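Local coordinates for fatty acid CoA ligase (Marinactinospora thermotolerans, PDB 6SQ8), which belongs to the ANL superfamily of AMP-binding enzymes and binds adenosine monophosphate in a pocket of its AMP-binding fold, at residues N248-L253 with R268-G273; S280-A285 with A291-N296; A284-M289 with D312-E317. All blocks are in the same frame, centred on the assembly; numbering follows the deposited sequence.

The three contacts illustrate how a helix layer is fixed on its sheet and to a neighbouring loop, moving from the interior outward. Contacts 1 and 2 are buried and apolar: each lays a helix on one of two neighbouring parallel strands, 269-273 and 293-299, whose far ends reach the bound adenosine monophosphate. Contact 3 is partly buried. It reuses helix 279-289, already engaged in contact 2, but sets it against the loop between strands 303-308 and 321-325, where the aliphatic part of an arginine replaces branched apolar side chains. The side chains of Tyr272, Gln295 and His313 connect all three, since the tyrosine hydroxyl of contact 1 is hydrogen-bonded into both of the others.

Contact 1 (N248-L253 with R268-G273); sequences NWLYQL and RRVVYG
Leu250 sets its CD2 methyl over one face of the Tyr272 ring, almost at the ring centre. CD2 of Leu250 is 3.7 Å from the centroid of the Tyr272 ring and only 11° off the ring normal, a CH-pi contact in which the methyl sits above the whole six-membered ring and not against its rim. The second branch of the same leucine serves a second neighbour: Leu250 CD1 meets CG1 of Val270 at 3.9 Å. One leucine thus straddles two residues of the strand, alternate positions whose side chains point toward the helix while that of Val271, between them, points away to the other face of the sheet. The fork is carried out from the helix by a first torsion that puts Leu250 CG anti to the backbone N (174°). These residues belong to a beta-alpha-beta unit of the AMP-binding domain, in which strand 242-245 leads into helix 247-255 and the chain returns through strand 269-273, parallel to the first. The next helix, 279-289, closes over the same spot, with Met289 packing on Leu250 and Val282 on Tyr272. No hydrogen bond crosses between helix and strand. The Tyr272 hydroxyl is instead hydrogen-bonded to NE2 of His313, in a loop beyond, and to NE2 of Gln295, two bonds that probably help fix the ring beneath the leucine methyl.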
loop_
_atom_site.group_PDB
_atom_site.type_symbol
_atom_site.label_atom_id
_atom_site.label_comp_id
_atom_site.label_asym_id
_atom_site.label_seq_id
_atom_site.Cartn_x
_atom_site.Cartn_y
_atom_site.Cartn_z
ATOM N N ASN A 248 -1.768 -7.380 -9.240
ATOM C CA ASN A 248 -2.335 -8.644 -9.711
ATOM C C ASN A 248 -3.831 -8.462 -10.007
ATOM O O ASN A 248 -4.357 -9.077 -10.927
ATOM C CB ASN A 248 -2.139 -9.787 -8.716
ATOM C CG ASN A 248 -0.724 -10.342 -8.686
ATOM O OD1 ASN A 248 0.049 -10.225 -9.636
ATOM N ND2 ASN A 248 -0.343 -10.948 -7.577
ATOM N N TRP A 249 -4.495 -7.616 -9.218
ATOM C CA TRP A 249 -5.920 -7.334 -9.383
ATOM C C TRP A 249 -6.156 -6.566 -10.689
ATOM O O TRP A 249 -7.147 -6.779 -11.374
ATOM C CB TRP A 249 -6.495 -6.559 -8.186
ATOM C CG TRP A 249 -6.334 -7.221 -6.856
ATOM C CD1 TRP A 249 -5.787 -8.445 -6.598
ATOM C CD2 TRP A 249 -6.732 -6.687 -5.582
ATOM N NE1 TRP A 249 -5.805 -8.701 -5.252
ATOM C CE2 TRP A 249 -6.385 -7.644 -4.604
ATOM C CE3 TRP A 249 -7.331 -5.496 -5.169
ATOM C CZ2 TRP A 249 -6.629 -7.443 -3.248
ATOM C CZ3 TRP A 249 -7.572 -5.302 -3.830
ATOM C CH2 TRP A 249 -7.218 -6.258 -2.882
ATOM N N LEU A 250 -5.253 -5.639 -11.002
ATOM C CA LEU A 250 -5.318 -4.933 -12.245
ATOM C C LEU A 250 -5.357 -5.952 -13.376
ATOM O O LEU A 250 -6.232 -5.894 -14.230
ATOM C CB LEU A 250 -4.095 -4.032 -12.409
ATOM C CG LEU A 250 -4.015 -3.351 -13.766
ATOM C CD1 LEU A 250 -5.218 -2.446 -13.996
ATOM C CD2 LEU A 250 -2.726 -2.578 -13.904
ATOM N N TYR A 251 -4.396 -6.878 -13.366
ATOM C CA TYR A 251 -4.280 -7.835 -14.459
ATOM C C TYR A 251 -5.576 -8.655 -14.543
ATOM O O TYR A 251 -6.111 -8.821 -15.636
ATOM C CB TYR A 251 -3.028 -8.720 -14.343
ATOM C CG TYR A 251 -1.748 -8.040 -13.921
ATOM C CD1 TYR A 251 -1.398 -6.769 -14.357
ATOM C CD2 TYR A 251 -0.866 -8.698 -13.077
ATOM C CE1 TYR A 251 -0.216 -6.164 -13.944
ATOM C CE2 TYR A 251 0.321 -8.112 -12.663
ATOM C CZ TYR A 251 0.651 -6.840 -13.093
ATOM O OH TYR A 251 1.822 -6.296 -12.648
ATOM N N GLN A 252 -6.092 -9.133 -13.400
ATOM C CA GLN A 252 -7.318 -9.930 -13.372
ATOM C C GLN A 252 -8.498 -9.141 -13.944
ATOM O O GLN A 252 -9.322 -9.693 -14.650
ATOM C CB GLN A 252 -7.667 -10.370 -11.955
ATOM C CG GLN A 252 -6.836 -11.541 -11.461
ATOM C CD GLN A 252 -7.154 -11.869 -10.028
ATOM O OE1 GLN A 252 -6.269 -11.851 -9.178
ATOM N NE2 GLN A 252 -8.418 -12.172 -9.760
ATOM N N LEU A 253 -8.588 -7.855 -13.608
ATOM C CA LEU A 253 -9.689 -7.020 -14.065
ATOM C C LEU A 253 -9.575 -6.796 -15.577
ATOM O O LEU A 253 -10.535 -6.970 -16.310
ATOM C CB LEU A 253 -9.644 -5.696 -13.298
ATOM C CG LEU A 253 -10.845 -4.773 -13.466
ATOM C CD1 LEU A 253 -12.095 -5.383 -12.888
ATOM C CD2 LEU A 253 -10.575 -3.462 -12.762
ATOM N N ARG A 268 -11.975 7.866 -14.310
ATOM C CA ARG A 268 -10.943 8.834 -14.623
ATOM C C ARG A 268 -9.584 8.282 -14.166
ATOM O O ARG A 268 -8.588 8.670 -14.747
ATOM C CB ARG A 268 -11.273 10.201 -14.013
ATOM C CG ARG A 268 -12.463 10.918 -14.645
ATOM C CD ARG A 268 -12.204 11.690 -15.935
ATOM N N ARG A 269 -9.546 7.352 -13.194
ATOM C CA ARG A 269 -8.284 6.791 -12.717
ATOM C C ARG A 269 -8.432 5.366 -12.156
ATOM O O ARG A 269 -9.174 5.118 -11.223
ATOM C CB ARG A 269 -7.639 7.737 -11.698
ATOM C CG ARG A 269 -6.409 8.431 -12.276
ATOM C CD ARG A 269 -6.132 9.780 -11.715
ATOM N NE ARG A 269 -5.426 10.643 -12.655
ATOM C CZ ARG A 269 -6.062 11.302 -13.622
ATOM N NH1 ARG A 269 -7.167 10.794 -14.126
ATOM N NH2 ARG A 269 -5.682 12.511 -14.021
ATOM N N VAL A 270 -7.709 4.425 -12.768
ATOM C CA VAL A 270 -7.519 3.105 -12.246
ATOM C C VAL A 270 -6.120 3.065 -11.643
ATOM O O VAL A 270 -5.144 3.043 -12.356
ATOM C CB VAL A 270 -7.705 2.019 -13.314
ATOM C CG1 VAL A 270 -7.344 0.638 -12.776
ATOM C CG2 VAL A 270 -9.122 2.009 -13.853
ATOM N N VAL A 271 -6.063 3.105 -10.317
ATOM C CA VAL A 271 -4.829 3.270 -9.604
ATOM C C VAL A 271 -4.356 1.907 -9.118
ATOM O O VAL A 271 -5.131 1.149 -8.554
ATOM C CB VAL A 271 -4.992 4.245 -8.423
ATOM C CG1 VAL A 271 -3.650 4.577 -7.784
ATOM C CG2 VAL A 271 -5.701 5.518 -8.867
ATOM N N TYR A 272 -3.071 1.631 -9.320
ATOM C CA TYR A 272 -2.511 0.377 -8.863
ATOM C C TYR A 272 -1.101 0.629 -8.339
ATOM O O TYR A 272 -0.447 1.582 -8.744
ATOM C CB TYR A 272 -2.562 -0.662 -9.992
ATOM C CG TYR A 272 -1.562 -0.416 -11.097
ATOM C CD1 TYR A 272 -1.817 0.515 -12.092
ATOM C CD2 TYR A 272 -0.346 -1.084 -11.120
ATOM C CE1 TYR A 272 -0.884 0.766 -13.086
ATOM C CE2 TYR A 272 0.586 -0.843 -12.118
ATOM C CZ TYR A 272 0.323 0.084 -13.106
ATOM O OH TYR A 272 1.256 0.326 -14.067
ATOM N N GLY A 273 -0.660 -0.224 -7.421
ATOM C CA GLY A 273 0.676 -0.137 -6.863
ATOM C C GLY A 273 0.772 -0.974 -5.600
ATOM O O GLY A 273 -0.195 -1.669 -5.232
#

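Contact 2 (S280-A285 with A291-N296). With AMP (adenosine monophosphate), chain G; EQ2 (1-ethanoyl-9~{H}-pyrido[3,4-b]indole-3-carboxylic acid), chain F.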
loop_
_atom_site.group_PDB
_atom_site.type_symbol
_atom_site.label_atom_id
_atom_site.label_comp_id
_atom_site.label_asym_id
_atom_site.label_seq_id
_atom_site.Cartn_x
_atom_site.Cartn_y
_atom_site.Cartn_z
ATOM N N SER A 280 4.738 -6.205 -19.149
ATOM C CA SER A 280 3.975 -6.753 -20.274
ATOM C C SER A 280 2.490 -6.834 -19.903
ATOM O O SER A 280 1.620 -6.687 -20.769
ATOM C CB SER A 280 4.511 -8.097 -20.715
ATOM O OG SER A 280 4.408 -9.059 -19.674
ATOM N N ARG A 281 2.207 -7.063 -18.616
ATOM C CA ARG A 281 0.844 -7.251 -18.149
ATOM C C ARG A 281 0.183 -5.871 -17.996
ATOM O O ARG A 281 -1.030 -5.713 -18.202
ATOM C CB ARG A 281 0.854 -8.119 -16.888
ATOM C CG ARG A 281 -0.136 -9.270 -16.975
ATOM C CD ARG A 281 0.467 -10.644 -16.748
ATOM N NE ARG A 281 0.234 -11.254 -15.422
ATOM C CZ ARG A 281 -0.865 -11.951 -15.035
ATOM N NH1 ARG A 281 -1.978 -11.927 -15.758
ATOM N NH2 ARG A 281 -0.836 -12.659 -13.916
ATOM N N VAL A 282 1.009 -4.875 -17.654
ATOM C CA VAL A 282 0.604 -3.489 -17.547
ATOM C C VAL A 282 0.277 -2.973 -18.947
ATOM O O VAL A 282 -0.771 -2.362 -19.159
ATOM C CB VAL A 282 1.704 -2.652 -16.875
ATOM C CG1 VAL A 282 1.512 -1.145 -17.066
ATOM C CG2 VAL A 282 1.833 -3.007 -15.403
ATOM N N ALA A 283 1.179 -3.230 -19.900
ATOM C CA ALA A 283 0.966 -2.828 -21.292
ATOM C C ALA A 283 -0.395 -3.360 -21.772
ATOM O O ALA A 283 -1.155 -2.646 -22.418
ATOM C CB ALA A 283 2.106 -3.303 -22.169
ATOM N N ALA A 284 -0.681 -4.620 -21.441
ATOM C CA ALA A 284 -1.915 -5.257 -21.839
ATOM C C ALA A 284 -3.092 -4.540 -21.184
ATOM O O ALA A 284 -4.094 -4.286 -21.830
ATOM C CB ALA A 284 -1.916 -6.713 -21.467
ATOM N N ALA A 285 -2.959 -4.243 -19.891
ATOM C CA ALA A 285 -3.997 -3.523 -19.158
ATOM C C ALA A 285 -4.203 -2.117 -19.749
ATOM O O ALA A 285 -5.335 -1.669 -19.890
ATOM C CB ALA A 285 -3.650 -3.474 -17.702
ATOM N N ALA A 291 -7.092 5.145 -21.295
ATOM C CA ALA A 291 -6.223 6.153 -20.749
ATOM C C ALA A 291 -6.660 6.555 -19.341
ATOM O O ALA A 291 -6.836 7.726 -19.061
ATOM C CB ALA A 291 -6.192 7.342 -21.677
ATOM N N VAL A 292 -6.778 5.566 -18.446
ATOM C CA VAL A 292 -7.172 5.767 -17.068
ATOM C C VAL A 292 -6.158 5.133 -16.113
ATOM O O VAL A 292 -6.281 5.311 -14.921
ATOM C CB VAL A 292 -8.591 5.231 -16.826
ATOM C CG1 VAL A 292 -9.596 5.936 -17.704
ATOM C CG2 VAL A 292 -8.701 3.739 -17.040
ATOM N N LEU A 293 -5.140 4.450 -16.622
ATOM C CA LEU A 293 -4.207 3.710 -15.798
ATOM C C LEU A 293 -3.220 4.672 -15.148
ATOM O O LEU A 293 -2.601 5.472 -15.824
ATOM C CB LEU A 293 -3.458 2.685 -16.650
ATOM C CG LEU A 293 -3.515 1.263 -16.113
ATOM C CD1 LEU A 293 -4.934 0.757 -16.136
ATOM C CD2 LEU A 293 -2.629 0.340 -16.910
ATOM N N MET A 294 -3.085 4.554 -13.826
ATOM C CA MET A 294 -2.091 5.276 -13.064
ATOM C C MET A 294 -1.453 4.333 -12.032
ATOM O O MET A 294 -2.158 3.674 -11.248
ATOM C CB MET A 294 -2.724 6.459 -12.331
ATOM C CG MET A 294 -1.784 7.118 -11.339
ATOM S SD MET A 294 -2.387 8.693 -10.708
ATOM C CE MET A 294 -1.891 9.803 -12.021
ATOM N N GLN A 295 -0.116 4.334 -11.998
ATOM C CA GLN A 295 0.629 3.614 -11.000
ATOM C C GLN A 295 0.998 4.593 -9.871
ATOM O O GLN A 295 1.184 5.780 -10.115
ATOM C CB GLN A 295 1.849 2.951 -11.637
ATOM C CG GLN A 295 2.383 1.761 -10.852
ATOM C CD GLN A 295 3.702 1.273 -11.382
ATOM O OE1 GLN A 295 4.725 1.544 -10.773
ATOM N NE2 GLN A 295 3.692 0.608 -12.535
ATOM N N ASN A 296 1.065 4.063 -8.644
ATOM C CA ASN A 296 1.494 4.766 -7.452
ATOM C C ASN A 296 2.650 3.970 -6.841
ATOM O O ASN A 296 2.597 2.746 -6.774
ATOM C CB ASN A 296 0.359 4.917 -6.429
ATOM C CG ASN A 296 -0.565 6.097 -6.666
ATOM O OD1 ASN A 296 -0.510 6.755 -7.717
ATOM N ND2 ASN A 296 -1.448 6.352 -5.711
HETATM P P AMP G . 6.623 -1.654 2.504
HETATM O O1P AMP G . 5.880 -0.386 2.811
HETATM O O2P AMP G . 8.038 -1.726 3.097
HETATM O O3P AMP G . 5.758 -2.862 2.789
HETATM O "O5'" AMP G . 6.771 -1.602 0.871
HETATM C "C5'" AMP G . 7.651 -0.745 0.115
HETATM C "C4'" AMP G . 8.281 -1.460 -1.077
HETATM O "O4'" AMP G . 7.323 -2.007 -1.970
HETATM C "C3'" AMP G . 9.075 -0.516 -1.936
HETATM O "O3'" AMP G . 10.379 -0.569 -1.431
HETATM C "C2'" AMP G . 8.967 -1.012 -3.376
HETATM O "O2'" AMP G . 10.034 -1.853 -3.872
HETATM C "C1'" AMP G . 7.671 -1.802 -3.350
HETATM N N9 AMP G . 6.631 -1.032 -4.082
HETATM C C8 AMP G . 5.576 -0.356 -3.569
HETATM N N7 AMP G . 4.854 0.226 -4.564
HETATM C C5 AMP G . 5.463 -0.077 -5.733
HETATM C C6 AMP G . 5.243 0.218 -7.170
HETATM N N6 AMP G . 4.202 0.951 -7.578
HETATM N N1 AMP G . 6.121 -0.295 -8.053
HETATM C C2 AMP G . 7.182 -1.049 -7.652
HETATM N N3 AMP G . 7.459 -1.358 -6.365
HETATM C C4 AMP G . 6.639 -0.907 -5.396
HETATM C C1 EQ2 F . 1.034 4.809 -2.962
HETATM C C2 EQ2 F . 1.398 3.411 -2.601
HETATM O O1 EQ2 F . 1.313 2.538 -3.446
HETATM C C3 EQ2 F . 1.809 3.084 -1.190
HETATM N N1 EQ2 F . 2.447 1.921 -1.005
HETATM C C4 EQ2 F . 2.824 1.548 0.228
HETATM C C5 EQ2 F . 3.501 0.203 0.374
HETATM O O2 EQ2 F . 3.730 -0.459 -0.661
HETATM O O3 EQ2 F . 3.737 -0.157 1.541
HETATM C C6 EQ2 F . 2.573 2.325 1.352
HETATM C C7 EQ2 F . 1.919 3.533 1.195
HETATM C C8 EQ2 F . 1.512 4.585 2.088
HETATM C C9 EQ2 F . 1.607 4.800 3.461
HETATM C C10 EQ2 F . 1.095 5.963 3.992
HETATM C C11 EQ2 F . 0.486 6.917 3.180
HETATM C C12 EQ2 F . 0.386 6.745 1.820
HETATM C C13 EQ2 F . 0.903 5.567 1.286
HETATM N N2 EQ2 F . 0.922 5.145 -0.030
HETATM C C14 EQ2 F . 1.530 3.925 -0.101
#
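Leu293, at the start of the strand, drives its CD2 methyl against one side of helix 279-289. That single methyl meets two residues about one turn apart: it lies 4.0 Å from Ala285 CB and the same 4.0 Å from the carbonyl oxygen of Val282, while the Val282 side chain joins more loosely, its CG1 at 4.4 Å from Leu293 CD2. With only a methyl at Ala285, the leucine can probably come up to the helix backbone more easily. Met294 turns to the other face of the sheet, where Met188 and Tyr189 of helix 175-189 receive it. Gln295 points toward the helix again, but its work lies at its tip. With CG anti to the backbone N (-157°) and the chain extended beyond, the amide is carried to the adenine, and OE1 of Gln295 accepts a hydrogen bond from N6 of adenosine monophosphate at 3.3 Å, with an N-H...O angle of 156°. The other end of the amide, NE2, is held by Tyr272, a second-shell partner that should keep the amide in its orientation. Asn296 adds its backbone O as another acceptor for N6 of the nucleotide, modelled at an unusually short 2.5 Å, so the exact length is doubtful. Its CB packs 3.5 Å from C1 of 1-ethanoyl-9H-pyrido[3,4-b]indole-3-carboxylic acid, so this residue borders both ligands. The stretch that opens at Asn296 and runs through Gly298, Thr299 and Gln300 matches the A5 motif of adenylate-forming enzymes, which forms part of their adenine pocket.

Contact 3 (A284-M289 with D312-E317)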
loop_
_atom_site.group_PDB
_atom_site.type_symbol
_atom_site.label_atom_id
_atom_site.label_comp_id
_atom_site.label_asym_id
_atom_site.label_seq_id
_atom_site.Cartn_x
_atom_site.Cartn_y
_atom_site.Cartn_z
ATOM N N ALA A 284 -0.681 -4.620 -21.441
ATOM C CA ALA A 284 -1.915 -5.257 -21.839
ATOM C C ALA A 284 -3.092 -4.540 -21.184
ATOM O O ALA A 284 -4.094 -4.286 -21.830
ATOM C CB ALA A 284 -1.916 -6.713 -21.467
ATOM N N ALA A 285 -2.959 -4.243 -19.891
ATOM C CA ALA A 285 -3.997 -3.523 -19.158
ATOM C C ALA A 285 -4.203 -2.117 -19.749
ATOM O O ALA A 285 -5.335 -1.669 -19.890
ATOM C CB ALA A 285 -3.650 -3.474 -17.702
ATOM N N ARG A 286 -3.107 -1.460 -20.133
ATOM C CA ARG A 286 -3.196 -0.116 -20.672
ATOM C C ARG A 286 -3.998 -0.102 -21.988
ATOM O O ARG A 286 -4.738 0.829 -22.254
ATOM C CB ARG A 286 -1.802 0.478 -20.883
ATOM C CG ARG A 286 -1.818 1.879 -21.484
ATOM C CD ARG A 286 -2.707 2.843 -20.719
ATOM N NE ARG A 286 -2.758 4.167 -21.317
ATOM C CZ ARG A 286 -3.459 4.508 -22.409
ATOM N NH1 ARG A 286 -4.265 3.640 -22.999
ATOM N NH2 ARG A 286 -3.316 5.720 -22.914
ATOM N N GLU A 287 -3.806 -1.131 -22.820
ATOM C CA GLU A 287 -4.524 -1.319 -24.096
ATOM C C GLU A 287 -6.008 -1.548 -23.802
ATOM O O GLU A 287 -6.831 -0.908 -24.432
ATOM C CB GLU A 287 -4.023 -2.545 -24.879
ATOM C CG GLU A 287 -3.477 -2.267 -26.272
ATOM C CD GLU A 287 -3.091 -3.517 -27.060
ATOM O OE1 GLU A 287 -3.319 -3.560 -28.319
ATOM O OE2 GLU A 287 -2.549 -4.454 -26.434
ATOM N N ARG A 288 -6.314 -2.492 -22.895
ATOM C CA ARG A 288 -7.690 -3.001 -22.690
ATOM C C ARG A 288 -8.527 -1.958 -21.934
ATOM O O ARG A 288 -9.703 -1.845 -22.213
ATOM C CB ARG A 288 -7.690 -4.392 -22.029
ATOM C CG ARG A 288 -7.666 -5.554 -23.028
ATOM C CD ARG A 288 -7.112 -6.885 -22.549
ATOM N N MET A 289 -7.913 -1.221 -20.995
ATOM C CA MET A 289 -8.628 -0.278 -20.104
ATOM C C MET A 289 -8.618 1.179 -20.574
ATOM O O MET A 289 -9.368 1.989 -20.054
ATOM C CB MET A 289 -8.018 -0.292 -18.701
ATOM C CG MET A 289 -8.061 -1.664 -18.077
ATOM S SD MET A 289 -9.333 -1.712 -16.797
ATOM C CE MET A 289 -8.259 -1.993 -15.397
ATOM N N ASP A 312 1.876 8.498 -19.540
ATOM C CA ASP A 312 3.168 7.835 -19.332
ATOM C C ASP A 312 3.079 6.359 -19.755
ATOM O O ASP A 312 4.039 5.820 -20.278
ATOM C CB ASP A 312 3.636 7.896 -17.870
ATOM C CG ASP A 312 3.964 9.277 -17.319
ATOM O OD1 ASP A 312 4.426 10.116 -18.107
ATOM O OD2 ASP A 312 3.793 9.473 -16.085
ATOM N N HIS A 313 1.929 5.713 -19.504
ATOM C CA HIS A 313 1.699 4.281 -19.788
ATOM C C HIS A 313 1.637 3.993 -21.300
ATOM O O HIS A 313 1.548 2.838 -21.721
ATOM C CB HIS A 313 0.380 3.814 -19.157
ATOM C CG HIS A 313 0.452 3.376 -17.737
ATOM N ND1 HIS A 313 0.390 4.261 -16.692
ATOM C CD2 HIS A 313 0.524 2.141 -17.193
ATOM C CE1 HIS A 313 0.446 3.589 -15.562
ATOM N NE2 HIS A 313 0.533 2.295 -15.838
ATOM N N ALA A 314 1.627 5.045 -22.124
ATOM C CA ALA A 314 1.546 4.914 -23.561
ATOM C C ALA A 314 2.950 5.003 -24.178
ATOM O O ALA A 314 3.065 5.133 -25.379
ATOM C CB ALA A 314 0.625 5.976 -24.111
ATOM N N ARG A 315 4.002 4.955 -23.360
ATOM C CA ARG A 315 5.378 4.824 -23.831
ATOM C C ARG A 315 5.946 3.512 -23.273
ATOM O O ARG A 315 6.076 3.369 -22.072
ATOM C CB ARG A 315 6.228 6.012 -23.360
ATOM C CG ARG A 315 5.633 7.403 -23.575
ATOM C CD ARG A 315 5.785 8.025 -24.952
ATOM N NE ARG A 315 7.170 8.176 -25.406
ATOM C CZ ARG A 315 7.570 8.972 -26.405
ATOM N NH1 ARG A 315 6.711 9.808 -26.982
ATOM N NH2 ARG A 315 8.833 8.924 -26.802
ATOM N N ARG A 316 6.280 2.547 -24.140
ATOM C CA ARG A 316 6.803 1.219 -23.709
ATOM C C ARG A 316 7.957 1.429 -22.715
ATOM O O ARG A 316 8.045 0.706 -21.716
ATOM C CB ARG A 316 7.234 0.348 -24.906
ATOM N N GLU A 317 8.809 2.435 -22.991
ATOM C CA GLU A 317 10.051 2.697 -22.246
ATOM C C GLU A 317 9.766 2.954 -20.756
ATOM O O GLU A 317 10.624 2.705 -19.906
ATOM C CB GLU A 317 10.809 3.914 -22.766
ATOM C CG GLU A 317 10.722 4.123 -24.269
ATOM C CD GLU A 317 9.726 5.197 -24.695
ATOM O OE1 GLU A 317 9.836 6.354 -24.197
ATOM O OE2 GLU A 317 8.830 4.892 -25.525
#
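The guanidinium of Arg286 has CB of His313 at its edge, near its plane, with NE of Arg286 3.8 Å from that carbon; CB of Ala314 approaches obliquely, 4.1 Å from NH2 of Arg286. The imidazole of His313 in turn is met obliquely by CD of Arg286, and the two flat groups stand 43° apart, so they do not stack. Most of the touching is done by the aliphatic part of the arginine: its CD lies 3.6 Å from His313 CB, and its CG 3.5 Å from the His313 carbonyl oxygen. A bend at the second torsion (52°) folds the chain along the loop and brings NE to the carbonyl oxygen of Pro310, to which it is hydrogen-bonded. The contact joins the C-terminal half of helix 279-289 to the connection between antiparallel strands 303-308 and 321-325 in the AMP-binding fold. Both ring nitrogens of His313 are engaged, ND1 by the carbonyl oxygen of Thr309 and NE2 by Tyr272, so the buried imidazole has its partners elsewhere than in the arginine.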